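Local coordinates for protein EmGH1 (Erythrobacter marinus, PDB 5Z87) that probably hydrolyses beta-glucosides such as cellobiose, as a glycoside hydrolase of family 3, at residues Q708-D713 with K723-F728; R435-V440 with C525-M530. All coordinates share one frame; numbering follows the deposited sequence. Where two conformers were deposited one is given.

Contact 1: residues Q708-D713 with K723-F728; sequences QLYIRD and KEMRGF. With MG (magnesium ion), chain E.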
ATOM      1  N   GLN A 708      11.780 -25.451  -8.479  1.00 25.03           N
ATOM      2  CA  GLN A 708      11.954 -24.061  -8.061  1.00 19.02           C
ATOM      3  C   GLN A 708      12.954 -23.952  -6.916  1.00 18.69           C
ATOM      4  O   GLN A 708      12.842 -24.663  -5.911  1.00 23.19           O
ATOM      5  CB  GLN A 708      10.605 -23.446  -7.661  1.00 19.05           C
ATOM      6  CG  GLN A 708       9.605 -23.450  -8.809  1.00 25.47           C
ATOM      7  CD  GLN A 708       8.177 -23.118  -8.395  1.00 24.53           C
ATOM      8  OE1 GLN A 708       7.927 -22.307  -7.493  1.00 21.21           O
ATOM      9  NE2 GLN A 708       7.227 -23.754  -9.061  1.00 19.05           N
ATOM     10  N   LEU A 709      13.914 -23.038  -7.063  1.00 27.29           N
ATOM     11  CA  LEU A 709      14.958 -22.799  -6.071  1.00 23.11           C
ATOM     12  C   LEU A 709      14.772 -21.423  -5.428  1.00 23.62           C
ATOM     13  O   LEU A 709      14.496 -20.440  -6.119  1.00 22.27           O
ATOM     14  CB  LEU A 709      16.342 -22.900  -6.719  1.00 19.02           C
ATOM     15  CG  LEU A 709      17.574 -22.898  -5.795  1.00 30.45           C
ATOM     16  CD1 LEU A 709      17.754 -24.245  -5.116  1.00 25.68           C
ATOM     17  CD2 LEU A 709      18.819 -22.542  -6.580  1.00 25.82           C
ATOM     18  N   TYR A 710      14.914 -21.362  -4.099  1.00 19.61           N
ATOM     19  CA  TYR A 710      14.757 -20.137  -3.324  1.00 17.22           C
ATOM     20  C   TYR A 710      15.869 -20.057  -2.292  1.00 20.97           C
ATOM     21  O   TYR A 710      16.463 -21.071  -1.908  1.00 18.71           O
ATOM     22  CB  TYR A 710      13.414 -20.078  -2.575  1.00 17.82           C
ATOM     23  CG  TYR A 710      12.175 -20.188  -3.422  1.00 18.29           C
ATOM     24  CD1 TYR A 710      11.731 -21.426  -3.885  1.00 19.59           C
ATOM     25  CD2 TYR A 710      11.409 -19.057  -3.727  1.00 17.61           C
ATOM     26  CE1 TYR A 710      10.559 -21.526  -4.666  1.00 17.24           C
ATOM     27  CE2 TYR A 710      10.245 -19.147  -4.493  1.00 18.98           C
ATOM     28  CZ  TYR A 710       9.827 -20.392  -4.960  1.00 17.31           C
ATOM     29  OH  TYR A 710       8.685 -20.495  -5.726  1.00 17.82           O
ATOM     30  N   ILE A 711      16.138 -18.841  -1.814  1.00 19.20           N
ATOM     31  CA  ILE A 711      17.101 -18.662  -0.737  1.00 19.09           C
ATOM     32  C   ILE A 711      16.532 -17.722   0.315  1.00 19.35           C
ATOM     33  O   ILE A 711      15.622 -16.931   0.060  1.00 16.61           O
ATOM     34  CB  ILE A 711      18.464 -18.121  -1.227  1.00 17.08           C
ATOM     35  CG1 ILE A 711      18.308 -16.684  -1.720  1.00 19.05           C
ATOM     36  CG2 ILE A 711      19.064 -19.032  -2.318  1.00 16.42           C
ATOM     37  CD1 ILE A 711      19.515 -15.833  -1.477  1.00 29.31           C
ATOM     38  N   ARG A 712      17.089 -17.827   1.520  0.54 18.46           N
ATOM     39  CA  ARG A 712      16.840 -16.878   2.599  0.54 19.91           C
ATOM     40  C   ARG A 712      18.183 -16.497   3.204  0.54 17.55           C
ATOM     41  O   ARG A 712      18.943 -17.369   3.634  0.54 16.31           O
ATOM     42  CB  ARG A 712      15.906 -17.472   3.665  0.54 19.62           C
ATOM     43  CG  ARG A 712      16.035 -16.875   5.078  0.54 18.79           C
ATOM     44  CD  ARG A 712      15.504 -15.446   5.175  0.54 19.52           C
ATOM     45  NE  ARG A 712      15.531 -14.936   6.553  0.54 23.51           N
ATOM     46  CZ  ARG A 712      15.342 -13.662   6.891  0.54 16.08           C
ATOM     47  NH1 ARG A 712      15.387 -13.294   8.168  0.54 20.47           N
ATOM     48  NH2 ARG A 712      15.096 -12.761   5.960  0.54 11.64           N
ATOM     49  N   ASP A 713      18.476 -15.203   3.228  1.00 21.06           N
ATOM     50  CA  ASP A 713      19.662 -14.687   3.902  1.00 17.60           C
ATOM     51  C   ASP A 713      19.255 -14.464   5.358  1.00 20.11           C
ATOM     52  O   ASP A 713      18.585 -13.476   5.682  1.00 20.32           O
ATOM     53  CB  ASP A 713      20.136 -13.421   3.204  1.00 19.53           C
ATOM     54  CG  ASP A 713      21.410 -12.868   3.787  1.00 22.61           C
ATOM     55  OD1 ASP A 713      21.998 -13.513   4.690  1.00 21.07           O
ATOM     56  OD2 ASP A 713      21.801 -11.766   3.348  1.00 22.79           O
ATOM     57  N   LYS A 723      11.995 -15.548   1.806  1.00 15.80           N
ATOM     58  CA  LYS A 723      12.469 -16.397   0.722  1.00 19.95           C
ATOM     59  C   LYS A 723      12.442 -15.601  -0.574  1.00 18.38           C
ATOM     60  O   LYS A 723      11.599 -14.725  -0.759  1.00 21.26           O
ATOM     61  CB  LYS A 723      11.635 -17.676   0.586  1.00 24.61           C
ATOM     62  CG  LYS A 723      10.166 -17.415   0.429  1.00 23.27           C
ATOM     63  CD  LYS A 723       9.409 -18.713   0.269  1.00 30.40           C
ATOM     64  CE  LYS A 723       9.333 -19.469   1.574  1.00 29.72           C
ATOM     65  NZ  LYS A 723       7.928 -19.961   1.789  1.00 37.63           N
ATOM     66  N   GLU A 724      13.387 -15.917  -1.459  1.00 23.26           N
ATOM     67  CA  GLU A 724      13.607 -15.195  -2.714  1.00 27.42           C
ATOM     68  C   GLU A 724      13.961 -16.201  -3.793  1.00 18.48           C
ATOM     69  O   GLU A 724      14.986 -16.885  -3.675  1.00 19.74           O
ATOM     70  CB  GLU A 724      14.753 -14.185  -2.591  1.00 26.54           C
ATOM     71  CG  GLU A 724      14.985 -13.657  -1.203  1.00 31.99           C
ATOM     72  CD  GLU A 724      15.995 -12.531  -1.173  1.00 33.70           C
ATOM     73  OE1 GLU A 724      16.854 -12.528  -0.261  1.00 29.82           O
ATOM     74  OE2 GLU A 724      15.920 -11.650  -2.059  1.00 37.82           O
ATOM     75  N   MET A 725      13.149 -16.275  -4.846  1.00 15.69           N
ATOM     76  CA  MET A 725      13.459 -17.194  -5.933  1.00 19.00           C
ATOM     77  C   MET A 725      14.774 -16.809  -6.605  1.00 23.94           C
ATOM     78  O   MET A 725      15.017 -15.632  -6.907  1.00 18.85           O
ATOM     79  CB  MET A 725      12.335 -17.217  -6.962  1.00 20.84           C
ATOM     80  CG  MET A 725      12.722 -17.959  -8.232  1.00 21.07           C
ATOM     81  SD  MET A 725      11.320 -18.261  -9.335  1.00 20.47           S
ATOM     82  CE  MET A 725      10.689 -19.797  -8.654  1.00 19.00           C
ATOM     83  N   ARG A 726      15.634 -17.807  -6.808  1.00 21.29           N
ATOM     84  CA  ARG A 726      16.908 -17.619  -7.479  1.00 23.22           C
ATOM     85  C   ARG A 726      17.112 -18.555  -8.663  1.00 27.05           C
ATOM     86  O   ARG A 726      18.114 -18.404  -9.366  1.00 26.97           O
ATOM     87  CB  ARG A 726      18.072 -17.790  -6.488  1.00 23.29           C
ATOM     88  CG  ARG A 726      18.178 -16.666  -5.454  1.00 26.40           C
ATOM     89  CD  ARG A 726      18.438 -15.353  -6.168  1.00 26.72           C
ATOM     90  NE  ARG A 726      18.620 -14.208  -5.280  1.00 23.22           N
ATOM     91  CZ  ARG A 726      17.651 -13.356  -4.957  1.00 29.99           C
ATOM     92  NH1 ARG A 726      16.423 -13.553  -5.413  1.00 27.18           N
ATOM     93  NH2 ARG A 726      17.898 -12.321  -4.155  1.00 28.75           N
ATOM     94  N   GLY A 727      16.208 -19.503  -8.910  1.00 23.84           N
ATOM     95  CA  GLY A 727      16.303 -20.359 -10.080  1.00 26.96           C
ATOM     96  C   GLY A 727      15.030 -21.149 -10.304  1.00 25.62           C
ATOM     97  O   GLY A 727      14.220 -21.336  -9.390  1.00 22.36           O
ATOM     98  N   PHE A 728      14.856 -21.603 -11.546  1.00 26.96           N
ATOM     99  CA  PHE A 728      13.804 -22.564 -11.853  1.00 23.09           C
ATOM    100  C   PHE A 728      14.186 -23.352 -13.098  1.00 27.72           C
ATOM    101  O   PHE A 728      14.986 -22.904 -13.923  1.00 25.92           O
ATOM    102  CB  PHE A 728      12.437 -21.890 -12.037  1.00 20.17           C
ATOM    103  CG  PHE A 728      12.340 -21.009 -13.252  1.00 25.00           C
ATOM    104  CD1 PHE A 728      12.208 -21.554 -14.527  1.00 20.02           C
ATOM    105  CD2 PHE A 728      12.354 -19.630 -13.117  1.00 20.23           C
ATOM    106  CE1 PHE A 728      12.114 -20.733 -15.645  1.00 23.56           C
ATOM    107  CE2 PHE A 728      12.249 -18.804 -14.230  1.00 25.24           C
ATOM    108  CZ  PHE A 728      12.126 -19.360 -15.499  1.00 20.88           C
TER
HETATM  109 MG    MG E 803      23.550 -13.075   5.874  1.00 23.70          MG
HETATM  110  O   HOH W   1      16.650 -13.594   2.035  1.00 21.93           O
HETATM  111  O   HOH W   2      23.899 -11.346   4.652  1.00 17.08           O
HETATM  112  O   HOH W   3      23.001 -14.794   6.967  1.00 22.23           O
HETATM  113  O   HOH W   4      24.911 -12.303   7.229  1.00 20.45           O
HETATM  114  O   HOH W   5      25.059 -14.036   4.606  1.00 24.06           O
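A classic beta bulge marks the antiparallel hairpin of the fibronectin type III-like domain where Leu709 faces both Arg726 and Gly727. Leu709 O accepts Arg726 N at 2.9 Å and, weakly, Gly727 N, while Leu709 N gives a nearly straight bond (170°) to Gly727 O. Past the bulge the register is shifted by one, so that Tyr710 stands beside Met725 as a non-hydrogen-bonded pair, and Ile711 and Glu724 then close a hydrogen-bonded pair through N-H and C=O in both directions. On the face of Gln708, Tyr710 and Met725, the methionine CG lies anti to its backbone N (chi1 169°) and the chain bends at chi3, which brings CE to 3.6 Å from Tyr710 OH and 3.8 Å from Gln708 CB. Met725 CB meets the tyrosine ring at CE2. Tyr710 OH donates to Gln708 OE1 in the plane of the amide carbonyl (2.6 Å), tying the two side chains together next to the Met725 methyl. On the face of Leu709 and Ile711, Ile711 CG1 lies 3.7 Å from Arg726 CG, and both side chains reach Leu745 of strand 738-745. Arg726 NH2 makes a salt bridge with Glu724 OE2, its hydrogen bond weak, while NH1 donates to Met725 O; Glu724 OE1 pairs with Arg720. Arg720 also pairs with Asp713 OD2, linking this end of the hairpin to the magnesium site completed by Ile715 O and four waters. Asp713 OD1 binds the magnesium ion at 2.0 Å, and a separate water joins Asp713 N (2.7 Å) to Glu724 OE1.

Contact 2: residues R435-V440 with C525-M530; sequences RKMLVV and CDVIVM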
ATOM      1  N   ARG A 435     -20.780 -37.797 -23.866  1.00 43.70           N
ATOM      2  CA  ARG A 435     -21.834 -37.777 -24.867  1.00 44.85           C
ATOM      3  C   ARG A 435     -22.270 -36.366 -25.239  1.00 39.39           C
ATOM      4  O   ARG A 435     -22.257 -36.011 -26.421  1.00 50.96           O
ATOM      5  CB  ARG A 435     -23.052 -38.598 -24.397  1.00 46.92           C
ATOM      6  CG  ARG A 435     -24.360 -38.176 -25.081  1.00 69.03           C
ATOM      7  CD  ARG A 435     -25.542 -39.126 -24.823  1.00 72.65           C
ATOM      8  NE  ARG A 435     -26.457 -38.640 -23.785  1.00 72.26           N
ATOM      9  CZ  ARG A 435     -27.157 -37.505 -23.839  1.00 73.63           C
ATOM     10  NH1 ARG A 435     -27.080 -36.702 -24.894  1.00 79.08           N
ATOM     11  NH2 ARG A 435     -27.950 -37.171 -22.828  1.00 71.67           N
ATOM     12  N   LYS A 436     -22.653 -35.536 -24.271  1.00 37.39           N
ATOM     13  CA  LYS A 436     -23.152 -34.195 -24.574  1.00 43.19           C
ATOM     14  C   LYS A 436     -22.580 -33.199 -23.572  1.00 47.77           C
ATOM     15  O   LYS A 436     -22.951 -33.217 -22.394  1.00 42.86           O
ATOM     16  CB  LYS A 436     -24.676 -34.158 -24.562  1.00 38.22           C
ATOM     17  CG  LYS A 436     -25.258 -32.910 -25.195  1.00 40.90           C
ATOM     18  CD  LYS A 436     -26.777 -32.896 -25.103  1.00 52.53           C
ATOM     19  CE  LYS A 436     -27.373 -31.827 -26.006  1.00 59.05           C
ATOM     20  NZ  LYS A 436     -27.931 -30.674 -25.238  1.00 62.93           N
ATOM     21  N   MET A 437     -21.708 -32.311 -24.048  1.00 43.55           N
ATOM     22  CA  MET A 437     -21.030 -31.329 -23.211  1.00 37.57           C
ATOM     23  C   MET A 437     -21.627 -29.945 -23.425  1.00 34.99           C
ATOM     24  O   MET A 437     -21.753 -29.491 -24.567  1.00 37.65           O
ATOM     25  CB  MET A 437     -19.534 -31.305 -23.519  1.00 35.26           C
ATOM     26  CG  MET A 437     -18.820 -30.084 -22.967  1.00 34.99           C
ATOM     27  SD  MET A 437     -17.175 -29.855 -23.656  1.00 28.94           S
ATOM     28  CE  MET A 437     -16.303 -31.336 -23.179  1.00 22.86           C
ATOM     29  N   LEU A 438     -22.002 -29.286 -22.328  1.00 30.68           N
ATOM     30  CA  LEU A 438     -22.422 -27.890 -22.359  1.00 32.90           C
ATOM     31  C   LEU A 438     -21.207 -26.992 -22.140  1.00 37.36           C
ATOM     32  O   LEU A 438     -20.520 -27.118 -21.121  1.00 35.12           O
ATOM     33  CB  LEU A 438     -23.466 -27.608 -21.284  1.00 30.97           C
ATOM     34  CG  LEU A 438     -23.773 -26.123 -21.053  1.00 33.04           C
ATOM     35  CD1 LEU A 438     -24.495 -25.517 -22.253  1.00 34.88           C
ATOM     36  CD2 LEU A 438     -24.569 -25.909 -19.781  1.00 26.78           C
ATOM     37  N   VAL A 439     -20.940 -26.104 -23.094  1.00 35.26           N
ATOM     38  CA  VAL A 439     -19.913 -25.074 -22.964  1.00 31.76           C
ATOM     39  C   VAL A 439     -20.632 -23.758 -22.714  1.00 31.09           C
ATOM     40  O   VAL A 439     -21.387 -23.289 -23.572  1.00 35.50           O
ATOM     41  CB  VAL A 439     -19.024 -25.002 -24.218  1.00 35.70           C
ATOM     42  CG1 VAL A 439     -17.955 -23.927 -24.067  1.00 35.06           C
ATOM     43  CG2 VAL A 439     -18.371 -26.351 -24.475  1.00 27.94           C
ATOM     44  N   VAL A 440     -20.411 -23.163 -21.538  1.00 27.38           N
ATOM     45  CA  VAL A 440     -21.239 -22.065 -21.047  1.00 25.93           C
ATOM     46  C   VAL A 440     -20.375 -21.025 -20.342  1.00 29.87           C
ATOM     47  O   VAL A 440     -19.389 -21.357 -19.676  1.00 24.27           O
ATOM     48  CB  VAL A 440     -22.332 -22.603 -20.098  1.00 26.22           C
ATOM     49  CG1 VAL A 440     -21.709 -23.562 -19.107  1.00 22.29           C
ATOM     50  CG2 VAL A 440     -23.030 -21.471 -19.357  1.00 17.06           C
ATOM     51  N   CYS A 525     -27.022 -32.646 -20.441  1.00 43.23           N
ATOM     52  CA  CYS A 525     -25.584 -32.707 -20.655  1.00 37.48           C
ATOM     53  C   CYS A 525     -24.914 -33.446 -19.504  1.00 36.28           C
ATOM     54  O   CYS A 525     -25.226 -33.195 -18.336  1.00 36.88           O
ATOM     55  CB  CYS A 525     -25.009 -31.301 -20.797  1.00 41.38           C
ATOM     56  SG  CYS A 525     -25.764 -30.347 -22.154  1.00 39.50           S
ATOM     57  N   ASP A 526     -24.005 -34.365 -19.836  1.00 35.76           N
ATOM     58  CA  ASP A 526     -23.258 -35.077 -18.807  1.00 38.99           C
ATOM     59  C   ASP A 526     -22.004 -34.341 -18.347  1.00 41.87           C
ATOM     60  O   ASP A 526     -21.494 -34.650 -17.267  1.00 41.26           O
ATOM     61  CB  ASP A 526     -22.866 -36.481 -19.289  1.00 31.88           C
ATOM     62  CG  ASP A 526     -22.435 -36.504 -20.729  1.00 38.37           C
ATOM     63  OD1 ASP A 526     -23.162 -35.920 -21.552  1.00 46.16           O
ATOM     64  OD2 ASP A 526     -21.383 -37.112 -21.040  1.00 39.52           O
ATOM     65  N   VAL A 527     -21.501 -33.380 -19.126  1.00 41.53           N
ATOM     66  CA  VAL A 527     -20.339 -32.570 -18.764  1.00 37.65           C
ATOM     67  C   VAL A 527     -20.675 -31.097 -18.973  1.00 41.46           C
ATOM     68  O   VAL A 527     -21.241 -30.724 -20.011  1.00 35.29           O
ATOM     69  CB  VAL A 527     -19.098 -32.953 -19.591  1.00 39.89           C
ATOM     70  CG1 VAL A 527     -17.942 -32.012 -19.282  1.00 35.46           C
ATOM     71  CG2 VAL A 527     -18.712 -34.387 -19.329  1.00 34.25           C
ATOM     72  N   ILE A 528     -20.331 -30.262 -17.990  1.00 33.85           N
ATOM     73  CA  ILE A 528     -20.485 -28.811 -18.063  1.00 31.05           C
ATOM     74  C   ILE A 528     -19.100 -28.179 -17.948  1.00 39.08           C
ATOM     75  O   ILE A 528     -18.359 -28.475 -17.002  1.00 33.84           O
ATOM     76  CB  ILE A 528     -21.404 -28.281 -16.949  1.00 40.86           C
ATOM     77  CG1 ILE A 528     -22.766 -28.968 -16.981  1.00 34.37           C
ATOM     78  CG2 ILE A 528     -21.558 -26.769 -17.038  1.00 26.25           C
ATOM     79  CD1 ILE A 528     -23.630 -28.549 -15.826  1.00 22.07           C
ATOM     80  N   VAL A 529     -18.747 -27.321 -18.902  1.00 38.71           N
ATOM     81  CA  VAL A 529     -17.463 -26.619 -18.895  1.00 29.93           C
ATOM     82  C   VAL A 529     -17.760 -25.132 -18.817  1.00 34.59           C
ATOM     83  O   VAL A 529     -18.265 -24.546 -19.785  1.00 28.30           O
ATOM     84  CB  VAL A 529     -16.607 -26.936 -20.125  1.00 26.62           C
ATOM     85  CG1 VAL A 529     -15.405 -26.022 -20.150  1.00 34.26           C
ATOM     86  CG2 VAL A 529     -16.165 -28.387 -20.123  1.00 28.68           C
ATOM     87  N   MET A 530     -17.452 -24.520 -17.669  1.00 26.37           N
ATOM     88  CA  MET A 530     -17.753 -23.113 -17.429  1.00 23.73           C
ATOM     89  C   MET A 530     -16.541 -22.252 -17.779  1.00 28.95           C
ATOM     90  O   MET A 530     -15.434 -22.486 -17.274  1.00 26.32           O
ATOM     91  CB  MET A 530     -18.164 -22.900 -15.976  1.00 23.77           C
ATOM     92  CG  MET A 530     -19.089 -23.996 -15.462  1.00 26.84           C
ATOM     93  SD  MET A 530     -19.815 -23.618 -13.865  1.00 32.46           S
ATOM     94  CE  MET A 530     -18.411 -23.882 -12.768  1.00 26.98           C
TER
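Asp526 receives two successive backbone N-H groups at the start of strand 436-440: Arg435 N points almost straight at OD2 (3.0 Å, 176°), and Lys436 N reaches OD1 at 2.8 Å. Both carboxylate oxygens use their syn lone pairs, so one group grips both amides like a fork. Its CG sits between its own backbone N and carbonyl carbon (chi1 40°), which turns the carboxylate to the neighbouring strand. Asp526 N returns a weak bond to Lys436 O. From there the strands run parallel in the mixed sheet of the family 3 C-terminal domain, 18° apart in direction, with 436-440 set between 527-533 and 476-480. Leu438 carries the ladder with both its polar atoms: its N-H goes to Val527 O (2.8 Å), and its O accepts Val529 N nearly along the C=O axis. Val529 O in turn accepts Val440 N at 3.1 Å. The N-H and C=O groups of Met437 and Val439 face the other way, toward strand 476-480. Lys436 runs past Cys525 SG, but its NZ makes salt bridges to Asp524 OD1 and Glu478 OE1. Cys525 SG touches Leu438 CB at 3.7 Å. Leu438, Val440 and Ile528 lie under helix 508-522; Val440 and Ile528, joined CG1 to CG2 at 3.8 Å, also meet helix 561-569.

Contact 2 comes first along the chain, and both of its segments are closed before contact 1 opens. Their centres lie about 42 Å apart and their nearest atoms about 24 Å apart, so neither touches the other. They share no sheet: 435-440 with 525-530 joins two inner parallel strands of the glycosyl hydrolase family 3 C-terminal domain across 84 residues that include strand 476-480 and helix 508-522, whereas 708-713 with 723-728 is a local hairpin with a nine-residue connection in the fibronectin type III-like domain, its second strand at the sheet edge. Contact 1 also meets helix 201-216 of the N-terminal domain through Met725 and Phe728, so the fibronectin type III-like domain packs against the N-terminal domain here.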